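Major extracellular endoglucanase (Xanthomonas campestris pv. campestris, PDB 4TUF) catalyses internal hydrolysis of beta-1,4-glucosidic linkages in cellulose, lichenin and cereal beta-glucans, this chain being its glycoside hydrolase family 5 catalytic domain. Local coordinates at residues A56-F61 with L276-G281; H236-D241 with F310-N315. One frame throughout, in Å; residues are numbered along the deposited sequence.

Contact 1. Residues A56-F61 with L276-G281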
ATOM      1  N   ALA A  56      -7.888  -8.803   2.649  1.00 39.82           N
ATOM      2  CA  ALA A  56      -6.808  -8.363   1.782  1.00 37.27           C
ATOM      3  C   ALA A  56      -5.668  -7.766   2.589  1.00 38.64           C
ATOM      4  O   ALA A  56      -5.887  -7.150   3.626  1.00 37.30           O
ATOM      5  CB  ALA A  56      -7.322  -7.357   0.767  1.00 35.58           C
ATOM      6  N   VAL A  57      -4.450  -7.943   2.094  1.00 40.07           N
ATOM      7  CA  VAL A  57      -3.259  -7.517   2.809  1.00 36.99           C
ATOM      8  C   VAL A  57      -2.242  -6.899   1.844  1.00 41.84           C
ATOM      9  O   VAL A  57      -2.001  -7.423   0.754  1.00 45.04           O
ATOM     10  CB  VAL A  57      -2.626  -8.712   3.572  1.00 38.17           C
ATOM     11  CG1 VAL A  57      -1.113  -8.625   3.592  1.00 46.41           C
ATOM     12  CG2 VAL A  57      -3.180  -8.799   4.982  1.00 41.90           C
ATOM     13  N   ARG A  58      -1.664  -5.772   2.243  1.00 39.43           N
ATOM     14  CA  ARG A  58      -0.576  -5.161   1.497  1.00 34.73           C
ATOM     15  C   ARG A  58       0.741  -5.457   2.217  1.00 39.70           C
ATOM     16  O   ARG A  58       0.919  -5.063   3.366  1.00 47.46           O
ATOM     17  CB  ARG A  58      -0.803  -3.654   1.358  1.00 35.31           C
ATOM     18  CG  ARG A  58       0.182  -2.917   0.453  1.00 34.26           C
ATOM     19  CD  ARG A  58      -0.279  -1.476   0.280  1.00 33.80           C
ATOM     20  NE  ARG A  58       0.592  -0.659  -0.564  1.00 35.21           N
ATOM     21  CZ  ARG A  58       1.539   0.152  -0.100  1.00 36.64           C
ATOM     22  NH1 ARG A  58       1.752   0.247   1.207  1.00 33.74           N
ATOM     23  NH2 ARG A  58       2.271   0.870  -0.942  1.00 35.37           N
ATOM     24  N   LEU A  59       1.648  -6.157   1.540  1.00 39.75           N
ATOM     25  CA  LEU A  59       2.913  -6.601   2.137  1.00 38.43           C
ATOM     26  C   LEU A  59       4.134  -5.818   1.662  1.00 37.77           C
ATOM     27  O   LEU A  59       4.672  -6.094   0.590  1.00 37.71           O
ATOM     28  CB  LEU A  59       3.151  -8.083   1.838  1.00 38.92           C
ATOM     29  CG  LEU A  59       2.709  -9.122   2.861  1.00 42.36           C
ATOM     30  CD1 LEU A  59       3.264 -10.478   2.470  1.00 38.84           C
ATOM     31  CD2 LEU A  59       3.172  -8.733   4.252  1.00 50.18           C
ATOM     32  N   PRO A  60       4.580  -4.839   2.458  1.00 36.30           N
ATOM     33  CA  PRO A  60       5.864  -4.207   2.142  1.00 39.04           C
ATOM     34  C   PRO A  60       7.025  -5.203   2.199  1.00 40.84           C
ATOM     35  O   PRO A  60       7.033  -6.092   3.043  1.00 43.12           O
ATOM     36  CB  PRO A  60       6.006  -3.135   3.232  1.00 44.15           C
ATOM     37  CG  PRO A  60       4.595  -2.831   3.652  1.00 37.87           C
ATOM     38  CD  PRO A  60       3.859  -4.142   3.538  1.00 33.92           C
ATOM     39  N   PHE A  61       7.984  -5.062   1.293  1.00 40.56           N
ATOM     40  CA  PHE A  61       9.213  -5.847   1.341  1.00 31.89           C
ATOM     41  C   PHE A  61      10.385  -4.980   0.877  1.00 34.55           C
ATOM     42  O   PHE A  61      10.190  -3.868   0.401  1.00 38.68           O
ATOM     43  CB  PHE A  61       9.101  -7.102   0.473  1.00 28.92           C
ATOM     44  CG  PHE A  61       9.028  -6.813  -1.003  1.00 34.96           C
ATOM     45  CD1 PHE A  61      10.186  -6.724  -1.768  1.00 33.77           C
ATOM     46  CD2 PHE A  61       7.803  -6.624  -1.626  1.00 27.78           C
ATOM     47  CE1 PHE A  61      10.121  -6.446  -3.127  1.00 26.74           C
ATOM     48  CE2 PHE A  61       7.732  -6.346  -2.978  1.00 28.70           C
ATOM     49  CZ  PHE A  61       8.894  -6.258  -3.731  1.00 27.20           C
ATOM     50  N   LEU A 276      -7.138   3.543  -1.982  1.00 45.46           N
ATOM     51  CA  LEU A 276      -5.996   4.053  -1.232  1.00 37.55           C
ATOM     52  C   LEU A 276      -5.053   2.928  -0.785  1.00 35.99           C
ATOM     53  O   LEU A 276      -5.466   1.988  -0.113  1.00 38.60           O
ATOM     54  CB  LEU A 276      -6.477   4.844  -0.023  1.00 32.11           C
ATOM     55  CG  LEU A 276      -7.325   6.059  -0.367  1.00 38.32           C
ATOM     56  CD1 LEU A 276      -7.883   6.697   0.896  1.00 37.41           C
ATOM     57  CD2 LEU A 276      -6.497   7.044  -1.163  1.00 30.46           C
ATOM     58  N   GLY A 277      -3.783   3.033  -1.160  1.00 38.01           N
ATOM     59  CA  GLY A 277      -2.784   2.075  -0.727  1.00 37.47           C
ATOM     60  C   GLY A 277      -2.471   2.203   0.752  1.00 38.96           C
ATOM     61  O   GLY A 277      -2.219   1.211   1.433  1.00 44.42           O
ATOM     62  N   GLU A 278      -2.477   3.435   1.249  1.00 39.75           N
ATOM     63  CA  GLU A 278      -2.300   3.702   2.672  1.00 38.06           C
ATOM     64  C   GLU A 278      -3.155   4.883   3.106  1.00 38.53           C
ATOM     65  O   GLU A 278      -3.126   5.948   2.486  1.00 43.30           O
ATOM     66  CB  GLU A 278      -0.832   3.994   3.006  1.00 38.27           C
ATOM     67  CG  GLU A 278       0.114   2.815   2.872  1.00 40.83           C
ATOM     68  CD  GLU A 278       1.539   3.188   3.217  1.00 47.99           C
ATOM     69  OE1 GLU A 278       1.726   4.243   3.854  1.00 58.75           O
ATOM     70  OE2 GLU A 278       2.473   2.436   2.856  1.00 49.91           O
ATOM     71  N   PHE A 279      -3.920   4.686   4.170  1.00 35.48           N
ATOM     72  CA  PHE A 279      -4.586   5.784   4.854  1.00 36.59           C
ATOM     73  C   PHE A 279      -4.807   5.383   6.311  1.00 42.91           C
ATOM     74  O   PHE A 279      -4.932   4.193   6.625  1.00 42.60           O
ATOM     75  CB  PHE A 279      -5.907   6.142   4.172  1.00 40.01           C
ATOM     76  CG  PHE A 279      -6.976   5.101   4.330  1.00 40.37           C
ATOM     77  CD1 PHE A 279      -6.997   3.979   3.517  1.00 36.43           C
ATOM     78  CD2 PHE A 279      -7.969   5.250   5.285  1.00 35.87           C
ATOM     79  CE1 PHE A 279      -7.983   3.021   3.660  1.00 40.70           C
ATOM     80  CE2 PHE A 279      -8.961   4.297   5.432  1.00 35.52           C
ATOM     81  CZ  PHE A 279      -8.969   3.182   4.621  1.00 39.60           C
ATOM     82  N   GLY A 280      -4.833   6.362   7.208  1.00 40.96           N
ATOM     83  CA  GLY A 280      -4.933   6.048   8.620  1.00 41.28           C
ATOM     84  C   GLY A 280      -4.368   7.111   9.533  1.00 48.16           C
ATOM     85  O   GLY A 280      -3.943   8.180   9.082  1.00 57.34           O
ATOM     86  N   GLY A 281      -4.365   6.809  10.827  1.00 50.99           N
ATOM     87  CA  GLY A 281      -4.002   7.776  11.847  1.00 56.34           C
ATOM     88  C   GLY A 281      -4.489   7.342  13.216  1.00 53.09           C
ATOM     89  O   GLY A 281      -5.158   6.319  13.347  1.00 53.47           O
TER
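R58, on strand 56-61, faces the corner that the chain turns at G277 and E278, and because the CA atoms of R58 and G277 stay 7.9 Å apart, side chains bridge the two backbones. The CB of R58 points toward segment 276-281. Its CG stands anti to the backbone N (chi1 -173°), and the chain remains extended to NE, which carries the guanidinium into the barrel interior. On the way, R58 CD passes 3.5 Å from G277 O, while the G277 carbonyl carbon lies over the rim of one guanidinium face. From the other segment, E278 comes in extended beyond CG, crossing the arginine at about a right angle. R58 NH1 donates to E278 OE2 over 2.8 Å, the hydrogen-bonded part of a salt bridge. The bond is well bent (134°): OE2 offers its anti lone pair, sits somewhat out of the guanidinium plane, and has its carboxylate turned 74° from that plane. This single-point grip is only part of what holds R58. NH2 makes salt bridges to D153 and E196 and a hydrogen bond to N156, and NH1 also bonds to OD1 of N23, whose ND2 in turn holds the G277 carbonyl. E278 OE1 is in hydrogen-bonding contact with Y238 OH, modelled implausibly close. With the probable nucleophile E278 on the seventh strand salt-bridged to an arginine of the second, and the probable proton donor E157 beside it, the arrangement is characteristic of the retaining active site at the centre of a family 5 (beta/alpha)8 barrel.

Contact 2. Residues H236-D241 with F310-N315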
ATOM      1  N   HIS A 236      -1.642   7.538  -1.641  1.00 32.47           N
ATOM      2  CA  HIS A 236      -1.721   7.546  -0.193  1.00 31.32           C
ATOM      3  C   HIS A 236      -2.290   8.877   0.278  1.00 34.46           C
ATOM      4  O   HIS A 236      -2.165   9.894  -0.405  1.00 38.14           O
ATOM      5  CB  HIS A 236      -0.341   7.317   0.428  1.00 27.37           C
ATOM      6  CG  HIS A 236       0.274   5.998   0.081  1.00 34.10           C
ATOM      7  ND1 HIS A 236       1.423   5.534   0.685  1.00 30.09           N
ATOM      8  CD2 HIS A 236      -0.100   5.042  -0.804  1.00 31.47           C
ATOM      9  CE1 HIS A 236       1.734   4.351   0.183  1.00 39.40           C
ATOM     10  NE2 HIS A 236       0.826   4.030  -0.722  1.00 34.77           N
ATOM     11  N   VAL A 237      -2.908   8.871   1.450  1.00 32.61           N
ATOM     12  CA  VAL A 237      -3.336  10.108   2.080  1.00 35.70           C
ATOM     13  C   VAL A 237      -3.339   9.923   3.595  1.00 37.52           C
ATOM     14  O   VAL A 237      -3.713   8.864   4.092  1.00 38.24           O
ATOM     15  CB  VAL A 237      -4.730  10.544   1.577  1.00 39.36           C
ATOM     16  CG1 VAL A 237      -5.714   9.399   1.670  1.00 40.75           C
ATOM     17  CG2 VAL A 237      -5.235  11.755   2.345  1.00 39.40           C
ATOM     18  N   TYR A 238      -2.895  10.943   4.324  1.00 37.79           N
ATOM     19  CA  TYR A 238      -2.882  10.889   5.780  1.00 36.51           C
ATOM     20  C   TYR A 238      -3.496  12.150   6.388  1.00 47.55           C
ATOM     21  O   TYR A 238      -3.850  13.090   5.668  1.00 52.54           O
ATOM     22  CB  TYR A 238      -1.461  10.706   6.297  1.00 42.93           C
ATOM     23  CG  TYR A 238      -0.708   9.592   5.619  1.00 45.33           C
ATOM     24  CD1 TYR A 238      -0.769   8.292   6.101  1.00 42.94           C
ATOM     25  CD2 TYR A 238       0.064   9.840   4.490  1.00 47.55           C
ATOM     26  CE1 TYR A 238      -0.086   7.271   5.474  1.00 45.16           C
ATOM     27  CE2 TYR A 238       0.754   8.827   3.862  1.00 51.59           C
ATOM     28  CZ  TYR A 238       0.675   7.545   4.361  1.00 55.09           C
ATOM     29  OH  TYR A 238       1.357   6.527   3.742  1.00 66.50           O
ATOM     30  N   GLY A 239      -3.621  12.159   7.713  1.00 46.67           N
ATOM     31  CA  GLY A 239      -4.252  13.256   8.422  1.00 37.95           C
ATOM     32  C   GLY A 239      -3.315  14.014   9.345  1.00 44.16           C
ATOM     33  O   GLY A 239      -2.091  13.898   9.240  1.00 44.92           O
ATOM     34  N   PRO A 240      -3.894  14.786  10.273  1.00 50.86           N
ATOM     35  CA  PRO A 240      -3.195  15.761  11.120  1.00 53.78           C
ATOM     36  C   PRO A 240      -1.995  15.206  11.887  1.00 55.97           C
ATOM     37  O   PRO A 240      -1.055  15.962  12.132  1.00 59.74           O
ATOM     38  CB  PRO A 240      -4.284  16.212  12.097  1.00 56.74           C
ATOM     39  CG  PRO A 240      -5.557  15.995  11.361  1.00 55.82           C
ATOM     40  CD  PRO A 240      -5.340  14.748  10.559  1.00 51.82           C
ATOM     41  N   ASP A 241      -2.014  13.928  12.254  1.00 53.26           N
ATOM     42  CA  ASP A 241      -0.950  13.389  13.100  1.00 57.42           C
ATOM     43  C   ASP A 241       0.218  12.811  12.310  1.00 55.24           C
ATOM     44  O   ASP A 241       1.168  12.297  12.897  1.00 59.97           O
ATOM     45  CB  ASP A 241      -1.502  12.327  14.052  1.00 74.38           C
ATOM     46  CG  ASP A 241      -2.366  11.304  13.351  1.00 89.74           C
ATOM     47  OD1 ASP A 241      -2.381  11.279  12.100  1.00 90.23           O
ATOM     48  OD2 ASP A 241      -3.030  10.520  14.063  1.00101.02           O
ATOM     49  N   PHE A 310      -6.413  -0.051   1.626  1.00 37.87           N
ATOM     50  CA  PHE A 310      -5.551  -0.704   2.599  1.00 33.19           C
ATOM     51  C   PHE A 310      -5.234   0.227   3.757  1.00 37.38           C
ATOM     52  O   PHE A 310      -4.456   1.173   3.608  1.00 43.37           O
ATOM     53  CB  PHE A 310      -4.261  -1.176   1.931  1.00 33.48           C
ATOM     54  CG  PHE A 310      -4.472  -2.244   0.892  1.00 33.41           C
ATOM     55  CD1 PHE A 310      -4.743  -1.908  -0.421  1.00 30.99           C
ATOM     56  CD2 PHE A 310      -4.408  -3.588   1.236  1.00 33.53           C
ATOM     57  CE1 PHE A 310      -4.943  -2.892  -1.373  1.00 34.83           C
ATOM     58  CE2 PHE A 310      -4.610  -4.573   0.289  1.00 30.10           C
ATOM     59  CZ  PHE A 310      -4.876  -4.226  -1.016  1.00 30.30           C
ATOM     60  N   TYR A 311      -5.841  -0.042   4.910  1.00 34.40           N
ATOM     61  CA  TYR A 311      -5.595   0.752   6.108  1.00 34.82           C
ATOM     62  C   TYR A 311      -4.143   0.677   6.579  1.00 37.48           C
ATOM     63  O   TYR A 311      -3.480  -0.345   6.417  1.00 41.22           O
ATOM     64  CB  TYR A 311      -6.520   0.299   7.241  1.00 35.71           C
ATOM     65  CG  TYR A 311      -6.613   1.304   8.361  1.00 41.51           C
ATOM     66  CD1 TYR A 311      -7.372   2.460   8.216  1.00 42.01           C
ATOM     67  CD2 TYR A 311      -5.933   1.112   9.556  1.00 42.61           C
ATOM     68  CE1 TYR A 311      -7.458   3.393   9.233  1.00 40.69           C
ATOM     69  CE2 TYR A 311      -6.014   2.043  10.580  1.00 46.33           C
ATOM     70  CZ  TYR A 311      -6.779   3.179  10.410  1.00 46.54           C
ATOM     71  OH  TYR A 311      -6.868   4.108  11.421  1.00 55.94           O
ATOM     72  N   TRP A 312      -3.647   1.770   7.150  1.00 44.40           N
ATOM     73  CA  TRP A 312      -2.313   1.831   7.736  0.50 51.43           C
ATOM     74  C   TRP A 312      -2.419   2.037   9.248  1.00 57.11           C
ATOM     75  O   TRP A 312      -2.786   3.134   9.676  1.00 62.39           O
ATOM     76  CB  TRP A 312      -1.523   2.977   7.096  0.50 55.60           C
ATOM     77  CG  TRP A 312      -0.079   3.063   7.479  0.50 61.52           C
ATOM     78  CD1 TRP A 312       0.826   2.054   7.454  0.50 65.51           C
ATOM     79  CD2 TRP A 312       0.638   4.236   7.898  0.50 65.73           C
ATOM     80  NE1 TRP A 312       2.062   2.510   7.853  0.50 70.65           N
ATOM     81  CE2 TRP A 312       1.972   3.847   8.128  0.50 71.58           C
ATOM     82  CE3 TRP A 312       0.279   5.566   8.118  0.50 65.41           C
ATOM     83  CZ2 TRP A 312       2.950   4.745   8.561  0.50 71.31           C
ATOM     84  CZ3 TRP A 312       1.257   6.458   8.536  0.50 65.00           C
ATOM     85  CH2 TRP A 312       2.570   6.042   8.760  0.50 66.17           C
ATOM     86  N   SER A 313      -2.100   1.027  10.060  1.00 56.84           N
ATOM     87  CA  SER A 313      -1.643  -0.288   9.619  1.00 49.39           C
ATOM     88  C   SER A 313      -2.148  -1.364  10.570  1.00 49.22           C
ATOM     89  O   SER A 313      -2.889  -1.078  11.507  1.00 53.70           O
ATOM     90  CB  SER A 313      -0.121  -0.345   9.572  1.00 47.14           C
ATOM     91  OG  SER A 313       0.410  -0.130  10.868  1.00 49.47           O
ATOM     92  N   TRP A 314      -1.727  -2.601  10.345  1.00 44.40           N
ATOM     93  CA  TRP A 314      -2.007  -3.670  11.293  1.00 43.99           C
ATOM     94  C   TRP A 314      -1.205  -3.453  12.571  1.00 45.37           C
ATOM     95  O   TRP A 314      -1.762  -3.378  13.662  1.00 42.20           O
ATOM     96  CB  TRP A 314      -1.675  -5.037  10.691  1.00 46.37           C
ATOM     97  CG  TRP A 314      -1.887  -6.182  11.636  1.00 39.03           C
ATOM     98  CD1 TRP A 314      -0.927  -6.978  12.193  1.00 40.53           C
ATOM     99  CD2 TRP A 314      -3.142  -6.655  12.137  1.00 46.63           C
ATOM    100  NE1 TRP A 314      -1.507  -7.920  13.009  1.00 41.99           N
ATOM    101  CE2 TRP A 314      -2.866  -7.743  12.992  1.00 49.63           C
ATOM    102  CE3 TRP A 314      -4.473  -6.263  11.948  1.00 43.79           C
ATOM    103  CZ2 TRP A 314      -3.873  -8.443  13.659  1.00 51.29           C
ATOM    104  CZ3 TRP A 314      -5.472  -6.959  12.609  1.00 40.70           C
ATOM    105  CH2 TRP A 314      -5.166  -8.035  13.456  1.00 48.52           C
ATOM    106  N   ASN A 315       0.099  -3.329  12.400  1.00 45.03           N
ATOM    107  CA  ASN A 315       1.042  -3.179  13.490  1.00 51.15           C
ATOM    108  C   ASN A 315       0.879  -1.885  14.269  1.00 57.74           C
ATOM    109  O   ASN A 315       0.661  -0.831  13.694  1.00 60.00           O
ATOM    110  CB  ASN A 315       2.475  -3.257  12.955  1.00 58.93           C
ATOM    111  CG  ASN A 315       2.608  -4.165  11.747  1.00 65.94           C
ATOM    112  OD1 ASN A 315       2.059  -3.892  10.688  1.00 67.95           O
ATOM    113  ND2 ASN A 315       3.343  -5.249  11.907  1.00 68.29           N
TER
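Y238 meets W312 through one flank of its ring, the CA atoms of the two residues lying 9.3 Å apart. On strand 231-238, the CB of Y238 points toward segment 310-315, and CG takes the position beside the backbone N (chi1 -49°), anti to the carbonyl carbon. Y238 CD1 then approaches the benzo half of the indole, 3.5 Å from W312 CE3 and 3.7 Å from W312 CZ3. Next along the same flank, CE1 also touches CE3 and CZ3; its approach to CE3 is implausibly tight, and W312 occupies two conformers, so the exact fit of the pair is doubtful. The ring centroids are 5.0 Å apart and the planes 70° apart, an oblique meeting of two aromatic rings. At the tip, OH points away from the tryptophan, toward the carboxylates: it hydrogen-bonds to OE2 of E157, the probable proton donor, beside the carboxylate of the probable nucleophile E278. W312 turns in from the other segment with CG anti to its N, just before a cis peptide to S313, as at the end of the eighth strand in related family 5 enzymes; F25 also meets its rings. The chemistry is thus divided along Y238: the CD1 and CE1 carbons against the indole are apolar and directionally loose, whereas the hydroxyl lies between two carboxylates, consistent with a tyrosine that helps position the catalytic pair.

Overall arrangement
Contact 1 is fully buried, about 4 Å from the centre of the chain, and spans the barrel interior between strands that are not neighbours; contact 2 lies about 10 Å from that centre, nearer the mouth, where W312 is partly exposed. The centres of contact 1 and contact 2 are about 8 Å apart. Segment 276-281 runs between the two segments of contact 2, its strand pairing in parallel with both 231-238 and 309-311, and its F279 O lies 2.8 Å from W312 N, a probable hydrogen bond. The deeper contact is ionic and the outer one aromatic; E278 lies between them, one carboxylate oxygen toward R58 and the other close to the Y238 hydroxyl.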